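Local coordinates for SPCC18.06c protein (Schizosaccharomyces pombe, PDB 2P51) that degrades the poly(A) tails of messenger RNA from the 3' end, releasing 5'-AMP, as a catalytic deadenylase subunit of the CCR4-NOT complex, at residues A[46-51]-A[90-95]; A[161-166]-A[202-207]. All coordinates share one frame; numbering follows the deposited sequence. Where two conformers were deposited one is given.

Interaction 1 (A[46-51]-A[90-95]); sequences PVVSMD and LALSDE. With MG (magnesium ion), chain C; MG (magnesium ion), chain B.
L90 and M50 meet at the apolar centre of this antiparallel strand pair, where CD2 of L90 reaches across to CG of M50 at 3.8 Å and also lies against CG1 of V48. The CG of M50 stands anti to its backbone N (chi1 177°); the bend at chi2 then takes SD, and the one at chi3 takes CE, away from L90, on the side where M50 touches F173 and L176 of helix 170-181. On this same face V48 turns its other methyl, CG2, to CD1 of L92, a looser contact at 4.3 Å.

The backbone ladder runs through the middle. V47 and S93 exchange two hydrogen bonds, S49 and A91 two more; the bond from S49 N to A91 O is 2.8 Å long and nearly straight at 174°.

The opposite face carries V47, S49, A91 and S93, and here a single water is gripped by four atoms: it donates to V47 O and, at 2.7 Å, to A91 O, and it hydrogen-bonds to the hydroxyls S49 OG and S93 OG. Helix 238-257 packs over this face through F250 and A246. Toward the outer end, the carboxylate of E95 folds back, its OE1 3.7 Å from CG2 of V47 and its OE2 beside CG of P46.

At the other end D51 bridges two magnesium ions, OD1 binding that of chain B at 2.0 Å, with D172, and OD2 that of chain C at 2.1 Å, with E53 and D241. A strand held by four backbone hydrogen bonds to its neighbour thus carries the aspartate that bridges both metals, as expected of a DEDD nuclease, while the water satisfies polar atoms buried beneath the helix.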
loop_
_atom_site.group_PDB
_atom_site.type_symbol
_atom_site.label_atom_id
_atom_site.label_comp_id
_atom_site.label_asym_id
_atom_site.label_seq_id
_atom_site.Cartn_x
_atom_site.Cartn_y
_atom_site.Cartn_z
ATOM N N PRO A 46 -4.186 4.282 -15.128
ATOM C CA PRO A 46 -2.920 4.743 -14.569
ATOM C C PRO A 46 -2.996 5.251 -13.150
ATOM O O PRO A 46 -2.042 5.907 -12.680
ATOM C CB PRO A 46 -2.542 5.893 -15.532
ATOM C CG PRO A 46 -3.874 6.472 -15.938
ATOM C CD PRO A 46 -4.824 5.298 -16.009
ATOM N N VAL A 47 -4.052 4.995 -12.418
ATOM C CA VAL A 47 -4.233 5.406 -11.015
ATOM C C VAL A 47 -4.109 4.116 -10.176
ATOM O O VAL A 47 -4.947 3.227 -10.285
ATOM C CB VAL A 47 -5.534 6.156 -10.753
ATOM C CG1 VAL A 47 -5.640 6.538 -9.260
ATOM C CG2 VAL A 47 -5.634 7.402 -11.616
ATOM N N VAL A 48 -3.024 4.032 -9.391
ATOM C CA VAL A 48 -2.783 2.810 -8.612
ATOM C C VAL A 48 -3.027 3.066 -7.127
ATOM O O VAL A 48 -2.314 3.945 -6.578
ATOM C CB VAL A 48 -1.335 2.368 -8.786
ATOM C CG1 VAL A 48 -1.077 1.104 -7.951
ATOM C CG2 VAL A 48 -0.961 2.119 -10.256
ATOM N N SER A 49 -3.948 2.357 -6.497
ATOM C CA SER A 49 -4.202 2.505 -5.047
ATOM C C SER A 49 -3.539 1.350 -4.326
ATOM O O SER A 49 -3.627 0.221 -4.875
ATOM C CB SER A 49 -5.709 2.560 -4.730
ATOM O OG SER A 49 -6.241 3.714 -5.416
ATOM N N MET A 50 -2.922 1.624 -3.165
ATOM C CA MET A 50 -2.059 0.598 -2.571
ATOM C C MET A 50 -2.267 0.515 -1.073
ATOM O O MET A 50 -2.539 1.529 -0.402
ATOM C CB MET A 50 -0.584 0.917 -2.901
ATOM C CG MET A 50 0.472 0.011 -2.327
ATOM S SD MET A 50 0.972 0.482 -0.640
ATOM C CE MET A 50 2.017 1.904 -1.047
ATOM N N ASP A 51 -2.097 -0.737 -0.615
ATOM C CA ASP A 51 -2.027 -1.022 0.815
ATOM C C ASP A 51 -1.040 -2.165 1.046
ATOM O O ASP A 51 -0.767 -2.890 0.046
ATOM C CB ASP A 51 -3.389 -1.427 1.416
ATOM C CG ASP A 51 -3.368 -1.529 2.938
ATOM O OD1 ASP A 51 -2.623 -0.735 3.567
ATOM O OD2 ASP A 51 -4.106 -2.400 3.440
ATOM N N LEU A 90 -2.641 -3.892 -4.925
ATOM C CA LEU A 90 -2.608 -2.858 -5.936
ATOM C C LEU A 90 -3.946 -2.853 -6.698
ATOM O O LEU A 90 -4.268 -3.841 -7.347
ATOM C CB LEU A 90 -1.467 -3.073 -6.931
ATOM C CG LEU A 90 -0.031 -3.146 -6.423
ATOM C CD1 LEU A 90 0.941 -3.409 -7.568
ATOM C CD2 LEU A 90 0.338 -1.864 -5.672
ATOM N N ALA A 91 -4.668 -1.741 -6.635
ATOM C CA ALA A 91 -5.949 -1.578 -7.293
ATOM C C ALA A 91 -5.811 -0.505 -8.373
ATOM O O ALA A 91 -5.512 0.649 -8.073
ATOM C CB ALA A 91 -7.028 -1.207 -6.272
ATOM N N LEU A 92 -6.050 -0.911 -9.625
ATOM C CA LEU A 92 -5.904 0.015 -10.745
ATOM C C LEU A 92 -7.254 0.639 -11.077
ATOM O O LEU A 92 -8.286 -0.016 -11.062
ATOM C CB LEU A 92 -5.382 -0.653 -11.983
ATOM C CG LEU A 92 -3.844 -0.821 -12.081
ATOM C CD1 LEU A 92 -3.177 -1.474 -10.908
ATOM C CD2 LEU A 92 -3.564 -1.603 -13.391
ATOM N N SER A 93 -7.190 1.940 -11.427
ATOM C CA SER A 93 -8.354 2.645 -11.898
ATOM C C SER A 93 -7.914 3.573 -13.031
ATOM O O SER A 93 -6.763 3.997 -13.097
ATOM C CB SER A 93 -8.946 3.520 -10.771
ATOM O OG SER A 93 -9.237 2.814 -9.559
ATOM N N ASP A 94 -8.900 3.932 -13.854
ATOM C CA ASP A 94 -8.647 5.058 -14.792
ATOM C C ASP A 94 -8.841 6.370 -14.045
ATOM O O ASP A 94 -9.099 6.427 -12.825
ATOM C CB ASP A 94 -9.496 4.948 -16.062
ATOM C CG ASP A 94 -10.964 5.238 -15.865
ATOM O OD1 ASP A 94 -11.442 5.663 -14.789
ATOM O OD2 ASP A 94 -11.723 5.009 -16.826
ATOM N N GLU A 95 -8.714 7.483 -14.767
ATOM C CA GLU A 95 -8.721 8.783 -14.100
ATOM C C GLU A 95 -10.100 9.231 -13.644
ATOM O O GLU A 95 -10.231 10.308 -12.997
ATOM C CB GLU A 95 -8.151 9.781 -15.114
ATOM C CG GLU A 95 -6.683 9.526 -15.424
ATOM C CD GLU A 95 -5.727 10.125 -14.411
ATOM O OE1 GLU A 95 -6.184 10.616 -13.330
ATOM O OE2 GLU A 95 -4.506 10.112 -14.725
HETATM MG MG MG C . -4.709 -3.173 5.275
HETATM MG MG MG B . -2.311 0.708 4.987
HETATM O O HOH W 1 -6.840 2.962 -8.195
HETATM O O HOH W 2 -3.480 2.109 4.029
HETATM O O HOH W 3 -3.878 -0.008 6.013
HETATM O O HOH W 4 -2.059 2.298 6.383
HETATM O O HOH W 5 -1.108 -0.465 6.189
HETATM O O HOH W 6 -2.859 -2.603 6.158
#

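Interaction 2 (A[161-166]-A[202-207]); sequences EVTWIT and KNYDIK
T166 and I206 join the two segments where the strand gives way to a helix: I206 N donates to T166 O at 2.8 Å, tilted 32° from the carbonyl plane. The other backbone bonds form a parallel ladder, from W164 N to K202 O, from Y204 N to W164 O and from T166 N to Y204 O.

Among side-chain polar contacts, the ammonium of K202 bends round at its last torsion (chi4 -110°) to hydrogen-bond OG1 of T163; the very short 2.5 Å separation belongs to one of two deposited conformers and is doubtful in detail. D205 caps the helix that follows, OD1 accepting from K207 N at 2.8 Å and also from H168 N, while OD2 holds S169 and Y270. An alanine here would probably leave the amides of K207, H168 and Y270 and the hydroxyl of S169 without their carboxylate partner, and the start of the helix without its cap.

Apolar packing gathers at the edge of the Y204 ring, near its plane, where CG2 of T163 and CD1 of I165 each approach CD2 at 3.8 Å. The other branch of I165, CG2, lies 3.7 Å from CD1 of I206, beneath F249 of helix 238-257. On the other face of the sheet, CB of W164 meets CB of N203 at 3.9 Å.

The D205 N-cap is this protein's addition at the edge strand; neighbouring parallel strands joined through helices in a mixed sheet are characteristic of the RNase H-like fold of DEDD exonucleases.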
loop_
_atom_site.group_PDB
_atom_site.type_symbol
_atom_site.label_atom_id
_atom_site.label_comp_id
_atom_site.label_asym_id
_atom_site.label_seq_id
_atom_site.Cartn_x
_atom_site.Cartn_y
_atom_site.Cartn_z
ATOM N N GLU A 161 3.290 9.752 -15.193
ATOM C CA GLU A 161 1.988 9.434 -15.779
ATOM C C GLU A 161 1.066 8.611 -14.878
ATOM O O GLU A 161 -0.144 8.488 -15.139
ATOM C CB GLU A 161 2.184 8.663 -17.093
ATOM C CG GLU A 161 2.947 9.389 -18.200
ATOM C CD GLU A 161 4.462 9.223 -18.056
ATOM O OE1 GLU A 161 5.122 9.679 -19.012
ATOM O OE2 GLU A 161 5.042 8.712 -17.076
ATOM N N VAL A 162 1.646 8.026 -13.854
ATOM C CA VAL A 162 0.927 7.137 -12.943
ATOM C C VAL A 162 0.776 7.828 -11.607
ATOM O O VAL A 162 1.740 8.400 -11.076
ATOM C CB VAL A 162 1.719 5.791 -12.763
ATOM C CG1 VAL A 162 1.083 4.931 -11.686
ATOM C CG2 VAL A 162 1.780 5.057 -14.111
ATOM N N THR A 163 -0.436 7.798 -11.057
ATOM C CA THR A 163 -0.707 8.407 -9.749
ATOM C C THR A 163 -0.842 7.298 -8.697
ATOM O O THR A 163 -1.613 6.393 -8.978
ATOM C CB THR A 163 -1.997 9.246 -9.790
ATOM O OG1 THR A 163 -1.896 10.280 -10.814
ATOM C CG2 THR A 163 -2.218 9.947 -8.452
ATOM N N TRP A 164 -0.145 7.399 -7.587
ATOM C CA TRP A 164 -0.325 6.421 -6.508
ATOM C C TRP A 164 -1.203 6.994 -5.405
ATOM O O TRP A 164 -1.032 8.161 -5.004
ATOM C CB TRP A 164 1.032 6.025 -5.903
ATOM C CG TRP A 164 1.779 5.078 -6.807
ATOM C CD1 TRP A 164 2.376 5.390 -8.007
ATOM C CD2 TRP A 164 1.993 3.673 -6.584
ATOM N NE1 TRP A 164 2.951 4.240 -8.535
ATOM C CE2 TRP A 164 2.734 3.172 -7.685
ATOM C CE3 TRP A 164 1.629 2.763 -5.551
ATOM C CZ2 TRP A 164 3.121 1.823 -7.792
ATOM C CZ3 TRP A 164 2.023 1.445 -5.686
ATOM C CH2 TRP A 164 2.756 0.962 -6.785
ATOM N N ILE A 165 -2.159 6.210 -4.937
ATOM C CA ILE A 165 -3.120 6.598 -3.896
ATOM C C ILE A 165 -2.933 5.700 -2.700
ATOM O O ILE A 165 -2.875 4.483 -2.860
ATOM C CB ILE A 165 -4.560 6.474 -4.410
ATOM C CG1 ILE A 165 -4.770 7.159 -5.740
ATOM C CG2 ILE A 165 -5.541 6.977 -3.322
ATOM C CD1 ILE A 165 -4.447 8.654 -5.697
ATOM N N THR A 166 -2.825 6.305 -1.497
ATOM C CA THR A 166 -2.526 5.517 -0.295
ATOM C C THR A 166 -3.361 6.061 0.843
ATOM O O THR A 166 -4.099 7.034 0.674
ATOM C CB THR A 166 -1.022 5.599 0.050
ATOM O OG1 THR A 166 -0.718 6.989 0.279
ATOM C CG2 THR A 166 -0.143 5.067 -1.111
ATOM N N LYS A 202 4.198 11.020 -8.254
ATOM C CA LYS A 202 2.874 11.628 -8.082
ATOM C C LYS A 202 2.055 10.749 -7.157
ATOM O O LYS A 202 1.608 9.670 -7.581
ATOM C CB LYS A 202 2.205 11.760 -9.446
ATOM C CG LYS A 202 0.770 12.276 -9.400
ATOM C CD LYS A 202 0.253 12.690 -10.780
ATOM C CE LYS A 202 -1.058 13.417 -10.612
ATOM N NZ LYS A 202 -2.275 12.731 -11.077
ATOM N N ASN A 203 1.894 11.188 -5.922
ATOM C CA ASN A 203 1.147 10.326 -4.980
ATOM C C ASN A 203 0.298 11.220 -4.080
ATOM O O ASN A 203 0.602 12.421 -3.881
ATOM C CB ASN A 203 2.125 9.413 -4.250
ATOM C CG ASN A 203 3.086 10.091 -3.320
ATOM O OD1 ASN A 203 2.671 10.570 -2.251
ATOM N ND2 ASN A 203 4.379 10.180 -3.585
ATOM N N TYR A 204 -0.761 10.612 -3.568
ATOM C CA TYR A 204 -1.643 11.263 -2.582
ATOM C C TYR A 204 -1.862 10.314 -1.402
ATOM O O TYR A 204 -2.025 9.095 -1.665
ATOM C CB TYR A 204 -3.008 11.641 -3.165
ATOM C CG TYR A 204 -2.941 12.657 -4.288
ATOM C CD1 TYR A 204 -2.741 14.008 -4.018
ATOM C CD2 TYR A 204 -3.088 12.254 -5.596
ATOM C CE1 TYR A 204 -2.679 14.943 -5.034
ATOM C CE2 TYR A 204 -3.028 13.183 -6.611
ATOM C CZ TYR A 204 -2.825 14.515 -6.336
ATOM O OH TYR A 204 -2.769 15.421 -7.393
ATOM N N ASP A 205 -1.851 10.877 -0.213
ATOM C CA ASP A 205 -2.167 10.119 0.999
ATOM C C ASP A 205 -3.538 10.593 1.465
ATOM O O ASP A 205 -3.650 11.736 1.934
ATOM C CB ASP A 205 -1.081 10.315 2.056
ATOM C CG ASP A 205 -1.329 9.501 3.312
ATOM O OD1 ASP A 205 -2.517 9.140 3.602
ATOM O OD2 ASP A 205 -0.368 9.207 4.056
ATOM N N ILE A 206 -4.546 9.745 1.350
ATOM C CA ILE A 206 -5.923 10.145 1.708
ATOM C C ILE A 206 -6.009 10.536 3.187
ATOM O O ILE A 206 -6.862 11.357 3.517
ATOM C CB ILE A 206 -6.903 8.999 1.392
ATOM C CG1 ILE A 206 -7.007 8.739 -0.112
ATOM C CG2 ILE A 206 -8.294 9.209 2.001
ATOM C CD1 ILE A 206 -7.793 7.457 -0.420
ATOM N N LYS A 207 -5.177 9.936 4.051
ATOM C CA LYS A 207 -5.209 10.341 5.460
ATOM C C LYS A 207 -4.709 11.769 5.640
ATOM O O LYS A 207 -5.239 12.559 6.448
ATOM C CB LYS A 207 -4.328 9.434 6.332
ATOM C CG LYS A 207 -4.375 9.791 7.832
ATOM C CD LYS A 207 -5.598 9.294 8.550
ATOM C CE LYS A 207 -5.557 9.767 10.021
ATOM N NZ LYS A 207 -6.906 9.537 10.621
HETATM O O HOH W 7 3.813 8.226 -9.210
HETATM O O HOH W 8 0.341 8.279 -2.039
#

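How the interactions relate
Interactions 1 and 2 lie side by side in one mixed sheet, their centres about 9 Å apart. In sheet order the strands run 87-93, 47-53, 163-166 and 203-205, so interaction 1 supplies an antiparallel pair, interaction 2 a parallel one ending at 203-205, one of the two edge strands, and the seam between them is the parallel pairing of 47-53 with 163-166. There V48 N lies 2.8 Å from T163 O and V48 O 2.8 Å from I165 N, both probable hydrogen bonds. Along the chain interaction 1 closes before interaction 2 opens. Helix 238-257 packs against both, and strand 47-53 brings D51 to the two-metal site, with the side chain of T166 about 7 Å from a bound magnesium ion.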